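Local atomic coordinates of beta-fructofuranosidase (Arthrobacter, PDB entry 3WPU), a protein that belongs to the levansucrase/invertase family, whose members are built round a five-bladed beta-propeller domain. Residues V74-P79 against Q162-A167; I96-A101 against G117-P122; N49-S54 against T397-L402; G366-Y371 against L393-N398. All coordinates share one frame; numbering follows the deposited sequence. Where two conformers were deposited one is given.

Contact 1: V74-P79 against Q162-A167; sequences VWDTWP and QWSGSA. With GOL (glycerol), chain C.
The indole of Trp-78 lies over the backbone of Gly-165 and Ser-166, with Gly-165 O and Ser-166 N each 3.7 Å above one face of the ring and offset toward its rim. A chi1 of 56° sets CG between the backbone N and the carbonyl carbon and swings the rings to the neighbouring strand. There Trp-78 CD1 packs 3.4 Å from Ser-166 CA, Trp-78 CH2 lies 3.6 Å from Gly-165 N, and Ala-167 CB sits at the ring edge. Trp-78 NE1 is buried without a polar partner. Strands 74-79 and 162-167 run nearly parallel, yet their axes stay 6.4 Å apart and no hydrogen bond joins them; one water accepts from Ala-167 N and donates to Pro-79 O. A glycerol, probably from the crystallisation liquor, bridges the two strands. Trp-75 NE1 donates to glycerol O1 (3.0 Å), glycerol O2 donates to Asp-76 OD2 (2.9 Å), and Ser-164 N reaches glycerol O3 almost straight (164°), while glycerol C1 rests over the centre of the Trp-163 ring. Ser-422 holds Asp-76 OD1, and His-111 and Asp-246 also bind glycerol. N-H and carboxylate groups beside an indole face are consistent with a site that can take a small polyol.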
# COMPACT_ATOMS: atom_id res chain seq x y z
N VAL A 74 1.42 14.84 4.01
CA VAL A 74 1.38 13.42 4.38
C VAL A 74 0.91 12.64 3.18
O VAL A 74 -0.07 13.03 2.55
CB VAL A 74 0.36 13.19 5.52
CG1 VAL A 74 0.31 11.72 5.88
CG2 VAL A 74 0.70 14.03 6.74
N TRP A 75 1.51 11.48 2.89
CA TRP A 75 0.92 10.61 1.86
C TRP A 75 0.97 9.16 2.31
O TRP A 75 0.26 8.84 3.29
CB TRP A 75 1.41 10.89 0.43
CG TRP A 75 2.91 10.76 0.02
CD1 TRP A 75 3.39 9.93 -0.96
CD2 TRP A 75 4.06 11.52 0.48
NE1 TRP A 75 4.72 10.10 -1.13
CE2 TRP A 75 5.17 11.05 -0.25
CE3 TRP A 75 4.25 12.54 1.43
CZ2 TRP A 75 6.46 11.55 -0.05
CZ3 TRP A 75 5.53 13.04 1.63
CH2 TRP A 75 6.62 12.55 0.88
N ASP A 76 1.72 8.30 1.64
CA ASP A 76 1.62 6.86 1.96
C ASP A 76 1.70 6.62 3.47
O ASP A 76 2.62 7.08 4.12
CB ASP A 76 2.73 6.03 1.35
CG ASP A 76 2.91 6.21 -0.13
OD1 ASP A 76 2.27 7.04 -0.78
OD2 ASP A 76 3.77 5.48 -0.65
N THR A 77 0.73 5.87 4.00
CA THR A 77 0.60 5.65 5.42
C THR A 77 0.41 4.15 5.65
O THR A 77 -0.24 3.46 4.84
CB THR A 77 -0.55 6.47 5.98
OG1 THR A 77 -0.21 7.87 5.80
CG2 THR A 77 -0.81 6.16 7.44
N TRP A 78 0.95 3.68 6.76
CA TRP A 78 0.73 2.30 7.19
C TRP A 78 0.57 2.14 8.70
O TRP A 78 1.16 2.87 9.50
CB TRP A 78 1.81 1.35 6.69
CG TRP A 78 3.24 1.70 7.04
CD1 TRP A 78 3.98 1.19 8.05
CD2 TRP A 78 4.09 2.60 6.32
NE1 TRP A 78 5.26 1.71 8.02
CE2 TRP A 78 5.34 2.60 6.97
CE3 TRP A 78 3.90 3.43 5.21
CZ2 TRP A 78 6.41 3.39 6.53
CZ3 TRP A 78 4.96 4.19 4.76
CH2 TRP A 78 6.20 4.20 5.45
N PRO A 79 -0.24 1.13 9.10
CA PRO A 79 -0.44 0.83 10.52
C PRO A 79 0.68 -0.06 11.08
O PRO A 79 1.55 -0.49 10.34
CB PRO A 79 -1.77 0.05 10.50
CG PRO A 79 -1.72 -0.69 9.22
CD PRO A 79 -1.03 0.24 8.24
N GLN A 162 13.42 8.42 2.69
CA GLN A 162 12.74 7.23 3.15
C GLN A 162 11.42 7.17 2.42
O GLN A 162 10.64 8.13 2.42
CB GLN A 162 12.54 7.21 4.66
CG GLN A 162 13.83 7.31 5.45
CD GLN A 162 13.92 8.57 6.29
OE1 GLN A 162 12.92 9.03 6.81
NE2 GLN A 162 15.13 9.09 6.46
N TRP A 163 11.21 6.06 1.73
CA TRP A 163 9.98 5.77 1.01
C TRP A 163 9.22 4.62 1.71
O TRP A 163 9.68 4.13 2.75
CB TRP A 163 10.32 5.52 -0.46
CG TRP A 163 10.57 6.77 -1.29
CD1 TRP A 163 10.56 8.07 -0.88
CD2 TRP A 163 10.89 6.79 -2.68
NE1 TRP A 163 10.82 8.91 -1.95
CE2 TRP A 163 11.03 8.15 -3.07
CE3 TRP A 163 11.02 5.80 -3.65
CZ2 TRP A 163 11.33 8.51 -4.39
CZ3 TRP A 163 11.31 6.17 -4.98
CH2 TRP A 163 11.46 7.52 -5.33
N SER A 164 8.09 4.16 1.14
CA SER A 164 7.07 3.36 1.83
C SER A 164 7.55 1.98 2.21
O SER A 164 8.46 1.45 1.63
CB SER A 164 5.81 3.19 0.95
OG SER A 164 4.69 2.77 1.72
N GLY A 165 6.88 1.43 3.20
CA GLY A 165 7.07 0.04 3.59
C GLY A 165 5.93 -0.40 4.47
O GLY A 165 4.75 -0.29 4.10
N SER A 166 6.28 -0.95 5.64
CA SER A 166 5.35 -1.55 6.58
C SER A 166 6.05 -1.62 7.95
O SER A 166 7.25 -1.34 8.05
CB SER A 166 4.94 -2.95 6.13
OG SER A 166 6.10 -3.70 5.81
N ALA A 167 5.32 -2.02 9.00
CA ALA A 167 5.89 -2.01 10.35
C ALA A 167 5.29 -3.13 11.17
O ALA A 167 4.07 -3.21 11.32
CB ALA A 167 5.67 -0.68 11.03
C1 GOL C . 7.33 8.05 -3.40
O1 GOL C . 6.92 9.36 -2.99
C2 GOL C . 6.82 7.03 -2.36
O2 GOL C . 5.38 7.16 -2.30
C3 GOL C . 7.25 5.60 -2.72
O3 GOL C . 7.10 4.66 -1.65
O HOH W 1 2.58 -2.47 8.71

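Contact 2: I96-A101 against G117-P122; sequences IFSLVA and GYFYRP
Phe-119 reaches from its own strand across to Ile-96, Ser-98 and Val-100. Its CB lies 3.7 Å from Ile-96 CG1, with Ile-96 CD1 slightly farther off. CG stands anti to the carbonyl carbon (chi1 -67°), which lays the ring back along strand 96-101. CD2 and CE2 then take Ser-98 OG at the ring edge, near its plane, CE2 being 3.7 Å from that oxygen, and CE2 looks toward Val-100 CG1 at the limit of contact. Ser-98 OG hydrogen-bonds with Thr-77 OG1 of the adjoining strand, and Tyr-138 meets the Phe-119 ring from the next strand. Four backbone bonds hold the ladder. Ile-96 and Phe-119 exchange two, at 3.0 Å (Ile-96 N to Phe-119 O) and 2.9 Å (Phe-119 N to Ile-96 O); Ser-98 and Gly-117 exchange the others, Gly-117 N lying 2.8 Å from Ser-98 O. Between them Phe-97 and Tyr-118 form a non-hydrogen-bonded pair on the other face, where Phe-97 CD1 packs 4.1 Å from Tyr-118 CB. Farther on, Val-100 CG2 packs 4.0 Å from Gly-117 N, and a backbone bond between Val-100 and Lys-115 carries the pairing onward. The axes of the two short segments run 140° apart, short of strictly antiparallel. With 72-81 and 137-141 flanking, the strands are the middle pair of a four-stranded antiparallel meander, the form of a beta-propeller blade.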
# COMPACT_ATOMS: atom_id res chain seq x y z
N ILE A 96 0.48 5.08 13.69
CA ILE A 96 0.69 4.93 12.25
C ILE A 96 1.99 5.58 11.82
O ILE A 96 2.51 6.49 12.50
CB ILE A 96 -0.47 5.49 11.42
CG1 ILE A 96 -0.63 6.98 11.69
CG2 ILE A 96 -1.74 4.68 11.71
CD1 ILE A 96 -1.68 7.68 10.84
N PHE A 97 2.51 5.08 10.71
CA PHE A 97 3.69 5.63 10.04
C PHE A 97 3.28 6.21 8.73
O PHE A 97 2.42 5.63 8.04
CB PHE A 97 4.72 4.52 9.80
CG PHE A 97 5.38 4.03 11.05
CD1 PHE A 97 6.47 4.69 11.59
CD2 PHE A 97 4.91 2.89 11.68
CE1 PHE A 97 7.10 4.23 12.73
CE2 PHE A 97 5.54 2.43 12.83
CZ PHE A 97 6.62 3.09 13.35
N SER A 98 3.86 7.36 8.37
CA SER A 98 3.54 8.04 7.13
C SER A 98 4.77 8.63 6.46
O SER A 98 5.71 9.07 7.14
CB SER A 98 2.60 9.23 7.37
OG SER A 98 1.38 8.88 8.01
N LEU A 99 4.75 8.69 5.12
CA LEU A 99 5.69 9.52 4.39
C LEU A 99 5.25 10.96 4.60
O LEU A 99 4.06 11.27 4.45
CB LEU A 99 5.69 9.20 2.89
CG LEU A 99 6.11 7.78 2.50
CD1 LEU A 99 6.37 7.69 1.02
CD2 LEU A 99 7.31 7.35 3.33
N VAL A 100 6.18 11.78 5.04
CA VAL A 100 5.91 13.21 5.26
C VAL A 100 6.98 14.06 4.58
O VAL A 100 8.11 13.63 4.39
CB VAL A 100 5.80 13.55 6.77
CG1 VAL A 100 4.68 12.75 7.44
CG2 VAL A 100 7.10 13.33 7.51
N ALA A 101 6.61 15.30 4.24
CA ALA A 101 7.51 16.23 3.61
C ALA A 101 7.14 17.58 4.19
O ALA A 101 5.98 17.79 4.55
CB ALA A 101 7.34 16.26 2.10
N GLY A 117 7.57 9.72 9.13
CA GLY A 117 7.10 10.28 10.38
C GLY A 117 6.08 9.35 11.02
O GLY A 117 5.78 8.29 10.47
N TYR A 118 5.57 9.72 12.18
CA TYR A 118 4.53 8.92 12.81
C TYR A 118 3.47 9.76 13.47
O TYR A 118 3.70 10.93 13.80
CB TYR A 118 5.12 7.90 13.79
CG TYR A 118 5.72 8.49 15.06
CD1 TYR A 118 5.03 8.43 16.26
CD2 TYR A 118 6.98 9.07 15.07
CE1 TYR A 118 5.55 8.94 17.42
CE2 TYR A 118 7.52 9.60 16.25
CZ TYR A 118 6.79 9.50 17.42
OH TYR A 118 7.26 9.99 18.63
N PHE A 119 2.28 9.18 13.61
CA PHE A 119 1.16 9.84 14.28
C PHE A 119 0.63 8.86 15.32
O PHE A 119 0.84 7.65 15.20
CB PHE A 119 0.03 10.19 13.31
CG PHE A 119 0.36 11.25 12.27
CD1 PHE A 119 -0.05 12.56 12.47
CD2 PHE A 119 0.99 10.92 11.09
CE1 PHE A 119 0.19 13.53 11.51
CE2 PHE A 119 1.23 11.89 10.12
CZ PHE A 119 0.85 13.20 10.35
N TYR A 120 -0.07 9.38 16.33
CA TYR A 120 -0.73 8.55 17.32
C TYR A 120 -2.03 9.18 17.80
O TYR A 120 -2.24 10.42 17.68
CB TYR A 120 0.20 8.24 18.48
CG TYR A 120 0.74 9.45 19.20
CD1 TYR A 120 0.06 9.99 20.28
CD2 TYR A 120 1.95 10.03 18.81
CE1 TYR A 120 0.56 11.09 20.95
CE2 TYR A 120 2.44 11.14 19.47
CZ TYR A 120 1.76 11.65 20.54
OH TYR A 120 2.29 12.76 21.19
N ARG A 121 -2.92 8.34 18.31
CA ARG A 121 -4.19 8.81 18.87
C ARG A 121 -4.70 7.76 19.84
O ARG A 121 -4.30 6.60 19.75
CB ARG A 121 -5.22 9.11 17.78
CG ARG A 121 -5.79 7.89 17.09
CD ARG A 121 -6.74 8.24 15.96
NE ARG A 121 -7.24 7.02 15.32
CZ ARG A 121 -8.11 6.99 14.32
NH1 ARG A 121 -8.60 8.11 13.81
NH2 ARG A 121 -8.45 5.83 13.80
N PRO A 122 -5.59 8.15 20.75
CA PRO A 122 -6.14 7.18 21.69
C PRO A 122 -6.88 6.03 20.98
O PRO A 122 -7.64 6.24 20.03
CB PRO A 122 -7.14 8.01 22.50
CG PRO A 122 -6.63 9.41 22.39
CD PRO A 122 -6.14 9.50 20.97

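Contact 3: N49-S54 against T397-L402; sequences NSMPAS and TNLNFL
Asn-49 and Ser-50 run beside Thr-397 and Asn-398 in two loop segments, with CA atoms 4.8 Å apart for Asn-49 and Thr-397 and 4.6 Å for Ser-50 and Asn-398. The contact ties the loop between helix 30-38 and strand 72-81 to the loop between strands 391-394 and 423-425. Ser-50 N donates to Thr-397 O at 2.8 Å. Beyond this point residues 398-401 fold into a type I beta turn, closed by Phe-401 N on Asn-398 O, and the first segment leads away toward Pro-52. The side chain of Asn-49 supplies the second tie. Its CG is anti to the backbone N (chi1 -175°), and OD1 accepts from Thr-397 N (3.0 Å) and Met-51 N (3.1 Å), which approach from opposite faces of the amide plane, while ND2 is held by Thr-56. Ser-50 OG comes across to the turn and accepts from Leu-399 N at 2.9 Å in a nearly straight bond (168°); Ser-40 OG is a further partner. Beside these polar ties Met-51, bent at chi2 and chi3, lays SD 3.6 Å from Leu-399 CD1. Asn-398 OD1 accepts from Asn-400 N at 2.9 Å, and its ND2 reaches Ala-44 O, fixing the amide at both ends. Asn-49 and Asn-398 therefore each close an Asx turn, and the second of these overlaps the start of the type I beta turn.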
# COMPACT_ATOMS: atom_id res chain seq x y z
N ASN A 49 -18.42 10.18 -13.94
CA ASN A 49 -17.79 8.85 -13.89
C ASN A 49 -18.34 7.93 -14.98
O ASN A 49 -19.55 7.86 -15.17
CB ASN A 49 -18.09 8.27 -12.52
CG ASN A 49 -17.39 6.95 -12.27
OD1 ASN A 49 -16.32 6.68 -12.81
ND2 ASN A 49 -17.99 6.15 -11.42
N SER A 50 -17.44 7.23 -15.68
CA SER A 50 -17.83 6.24 -16.68
C SER A 50 -17.68 4.80 -16.19
O SER A 50 -18.07 3.88 -16.91
CB SER A 50 -17.02 6.40 -17.97
OG SER A 50 -15.66 5.99 -17.84
N MET A 51 -17.10 4.61 -15.01
CA MET A 51 -16.82 3.26 -14.48
C MET A 51 -17.97 2.79 -13.61
O MET A 51 -18.75 3.60 -13.10
CB MET A 51 -15.50 3.25 -13.69
CG MET A 51 -14.27 3.70 -14.49
SD MET A 51 -14.05 2.86 -16.06
CE MET A 51 -13.51 1.22 -15.54
N PRO A 52 -18.09 1.47 -13.42
CA PRO A 52 -19.21 0.99 -12.62
C PRO A 52 -19.09 1.42 -11.17
O PRO A 52 -17.98 1.47 -10.61
CB PRO A 52 -19.09 -0.54 -12.74
CG PRO A 52 -18.36 -0.76 -14.02
CD PRO A 52 -17.37 0.36 -14.05
N ALA A 53 -20.22 1.75 -10.55
CA ALA A 53 -20.23 2.28 -9.19
C ALA A 53 -19.64 1.28 -8.20
O ALA A 53 -18.96 1.66 -7.25
CB ALA A 53 -21.64 2.67 -8.77
N SER A 54 -19.84 0.00 -8.48
CA SER A 54 -19.38 -1.04 -7.55
C SER A 54 -17.86 -1.16 -7.44
O SER A 54 -17.36 -1.79 -6.51
CB SER A 54 -19.98 -2.40 -7.90
OG SER A 54 -19.53 -2.84 -9.17
N THR A 397 -13.81 8.40 -12.65
CA THR A 397 -13.01 8.53 -13.85
C THR A 397 -13.90 8.40 -15.07
O THR A 397 -14.68 7.47 -15.18
CB THR A 397 -11.97 7.36 -13.92
OG1 THR A 397 -11.05 7.46 -12.83
CG2 THR A 397 -11.18 7.39 -15.24
N ASN A 398 -13.79 9.38 -15.98
CA ASN A 398 -14.38 9.24 -17.29
C ASN A 398 -13.34 8.83 -18.30
O ASN A 398 -12.53 9.65 -18.73
CB ASN A 398 -15.07 10.55 -17.75
CG ASN A 398 -16.05 10.30 -18.90
OD1 ASN A 398 -15.79 9.45 -19.76
ND2 ASN A 398 -17.17 11.03 -18.92
N LEU A 399 -13.35 7.55 -18.69
CA LEU A 399 -12.33 7.05 -19.63
C LEU A 399 -12.50 7.60 -21.04
O LEU A 399 -11.58 7.48 -21.85
CB LEU A 399 -12.28 5.52 -19.67
CG LEU A 399 -11.72 4.82 -18.43
CD1 LEU A 399 -11.71 3.32 -18.71
CD2 LEU A 399 -10.33 5.30 -18.03
N ASN A 400 -13.65 8.24 -21.31
CA ASN A 400 -13.89 8.89 -22.59
C ASN A 400 -13.17 10.22 -22.75
O ASN A 400 -13.18 10.79 -23.84
CB ASN A 400 -15.40 9.09 -22.83
CG ASN A 400 -16.17 7.80 -22.65
OD1 ASN A 400 -16.97 7.65 -21.72
ND2 ASN A 400 -15.90 6.85 -23.51
N PHE A 401 -12.53 10.70 -21.69
CA PHE A 401 -11.75 11.93 -21.73
C PHE A 401 -10.35 11.71 -21.18
O PHE A 401 -10.09 10.74 -20.44
CB PHE A 401 -12.49 13.04 -20.96
CG PHE A 401 -13.83 13.37 -21.55
CD1 PHE A 401 -13.92 14.21 -22.64
CD2 PHE A 401 -14.99 12.81 -21.05
CE1 PHE A 401 -15.14 14.50 -23.22
CE2 PHE A 401 -16.22 13.09 -21.61
CZ PHE A 401 -16.30 13.94 -22.70
N LEU A 402 -9.44 12.58 -21.61
CA LEU A 402 -8.05 12.52 -21.17
C LEU A 402 -7.98 12.61 -19.64
O LEU A 402 -8.81 13.26 -18.99
CB LEU A 402 -7.23 13.64 -21.81
CG LEU A 402 -7.13 13.63 -23.36
CD1 LEU A 402 -6.33 14.82 -23.83
CD2 LEU A 402 -6.50 12.34 -23.85

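Contact 4: G366-Y371 against L393-N398; sequences GPEGVY and LGNPTN
Leu-393 and Val-370 face each other as a hydrogen-bonded pair at the end of an antiparallel beta ladder between strands 369-375 and 391-394. Val-370 N donates to Leu-393 O at 2.9 Å. In return, Leu-393 N donates to Val-370 O at 3.0 Å. The CB atoms of Val-370 and Leu-393 stand 3.9 Å apart on one face of the sheet, where His-423 packs against both. Leu-393 CG is anti to the backbone N (chi1 -169°), which leaves its CB rather than its methyls to touch Val-370 CB and CG2. The next pair, Gly-369 with Gly-394, is not hydrogen-bonded, and Glu-368 O then accepts from Asn-395 N at 2.8 Å, nearly along the C=O axis. Glu-368 turns its carboxylate away to His-356 and the backbone N of Arg-357, while Asn-395 ND2, packed against Glu-368 CB, is bound by Ala-420 O and His-417 O. Pro-367 packs its ring on the departing chain: CG lies 3.9 Å from Gly-394 CA, and CB 3.4 Å from Thr-397 OG1. Tyr-371 OH donates to Pro-367 O, in the carbonyl plane on a lone pair. A water accepts from Glu-368 N and donates to Thr-397 OG1, and that hydroxyl gives its own proton to Asn-395 O at 2.7 Å.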
# COMPACT_ATOMS: atom_id res chain seq x y z
N GLY A 366 -7.21 2.92 -17.76
CA GLY A 366 -7.97 2.57 -16.58
C GLY A 366 -7.86 3.66 -15.53
O GLY A 366 -6.99 4.53 -15.65
N PRO A 367 -8.68 3.57 -14.47
CA PRO A 367 -8.63 4.59 -13.43
C PRO A 367 -7.41 4.50 -12.55
O PRO A 367 -6.80 3.43 -12.38
CB PRO A 367 -9.89 4.29 -12.59
CG PRO A 367 -10.18 2.84 -12.84
CD PRO A 367 -9.73 2.56 -14.24
N GLU A 368 -7.07 5.61 -11.91
CA GLU A 368 -6.19 5.57 -10.75
C GLU A 368 -6.80 4.69 -9.67
O GLU A 368 -8.01 4.75 -9.47
CB GLU A 368 -6.09 6.96 -10.13
CG GLU A 368 -5.52 8.03 -11.05
CD GLU A 368 -4.00 8.15 -10.99
OE1 GLU A 368 -3.43 8.16 -9.90
OE2 GLU A 368 -3.37 8.28 -12.05
N GLY A 369 -6.02 3.86 -8.97
CA GLY A 369 -6.54 3.21 -7.78
C GLY A 369 -6.11 1.78 -7.59
O GLY A 369 -5.02 1.39 -8.03
N VAL A 370 -6.96 1.03 -6.92
CA VAL A 370 -6.63 -0.32 -6.48
C VAL A 370 -6.98 -1.36 -7.51
O VAL A 370 -8.14 -1.48 -7.92
CB VAL A 370 -7.40 -0.69 -5.17
CG1 VAL A 370 -6.96 -2.08 -4.70
CG2 VAL A 370 -7.18 0.36 -4.10
N TYR A 371 -5.99 -2.19 -7.82
CA TYR A 371 -6.16 -3.35 -8.67
C TYR A 371 -5.91 -4.56 -7.79
O TYR A 371 -5.16 -4.47 -6.82
CB TYR A 371 -5.21 -3.26 -9.88
CG TYR A 371 -5.67 -2.15 -10.80
CD1 TYR A 371 -5.34 -0.84 -10.55
CD2 TYR A 371 -6.52 -2.42 -11.87
CE1 TYR A 371 -5.78 0.19 -11.36
CE2 TYR A 371 -6.99 -1.40 -12.69
CZ TYR A 371 -6.65 -0.10 -12.41
OH TYR A 371 -7.14 0.89 -13.26
N LEU A 393 -10.91 -0.87 -6.94
CA LEU A 393 -11.36 0.41 -6.38
C LEU A 393 -10.72 1.58 -7.12
O LEU A 393 -9.63 2.04 -6.75
CB LEU A 393 -11.06 0.50 -4.88
CG LEU A 393 -11.70 1.66 -4.11
CD1 LEU A 393 -13.17 1.39 -3.92
CD2 LEU A 393 -11.04 1.86 -2.75
N GLY A 394 -11.40 2.05 -8.16
CA GLY A 394 -10.93 3.14 -8.99
C GLY A 394 -11.46 4.49 -8.56
O GLY A 394 -12.59 4.62 -8.07
N ASN A 395 -10.62 5.50 -8.68
CA ASN A 395 -11.14 6.85 -8.51
C ASN A 395 -12.23 7.09 -9.55
O ASN A 395 -12.23 6.49 -10.63
CB ASN A 395 -10.04 7.86 -8.61
CG ASN A 395 -9.08 7.81 -7.44
OD1 ASN A 395 -9.37 7.25 -6.38
ND2 ASN A 395 -7.92 8.41 -7.62
N PRO A 396 -13.17 8.02 -9.24
CA PRO A 396 -14.18 8.30 -10.25
C PRO A 396 -13.46 8.90 -11.46
O PRO A 396 -12.62 9.79 -11.29
CB PRO A 396 -15.09 9.34 -9.59
CG PRO A 396 -14.52 9.65 -8.26
CD PRO A 396 -13.46 8.64 -7.94
N THR A 397 -13.81 8.40 -12.65
CA THR A 397 -13.01 8.53 -13.85
C THR A 397 -13.90 8.40 -15.07
O THR A 397 -14.68 7.47 -15.18
CB THR A 397 -11.97 7.36 -13.92
OG1 THR A 397 -11.05 7.46 -12.83
CG2 THR A 397 -11.18 7.39 -15.24
N ASN A 398 -13.79 9.38 -15.98
CA ASN A 398 -14.38 9.24 -17.29
C ASN A 398 -13.34 8.83 -18.30
O ASN A 398 -12.53 9.65 -18.73
CB ASN A 398 -15.07 10.55 -17.75
CG ASN A 398 -16.05 10.30 -18.90
OD1 ASN A 398 -15.79 9.45 -19.76
ND2 ASN A 398 -17.17 11.03 -18.92
O HOH W 2 -8.52 7.94 -12.06

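How the contacts relate
Contacts 1, 2 and 4 are buried, whereas contact 3 is partly exposed and has its centre about 23 Å from that of the chain. Contacts 1 and 2 share a sheet: strand 72-81 pairs with 93-102, and Trp-78 N and Phe-97 O lie 2.8 Å apart, a probable hydrogen bond. Contacts 3 and 4 touch and share Thr-397 and Asn-398, so residues 393-402 lead from a short ladder into an outlying loop. The centres of contacts 1 and 4 are about 21 Å apart. Backbone ladders dominate contacts 2 and 4; contact 1 relies on an indole, water and glycerol, and contact 3 on one backbone bond plus side-chain oxygens of Asn-49 and Ser-50 accepting from loop N-H groups.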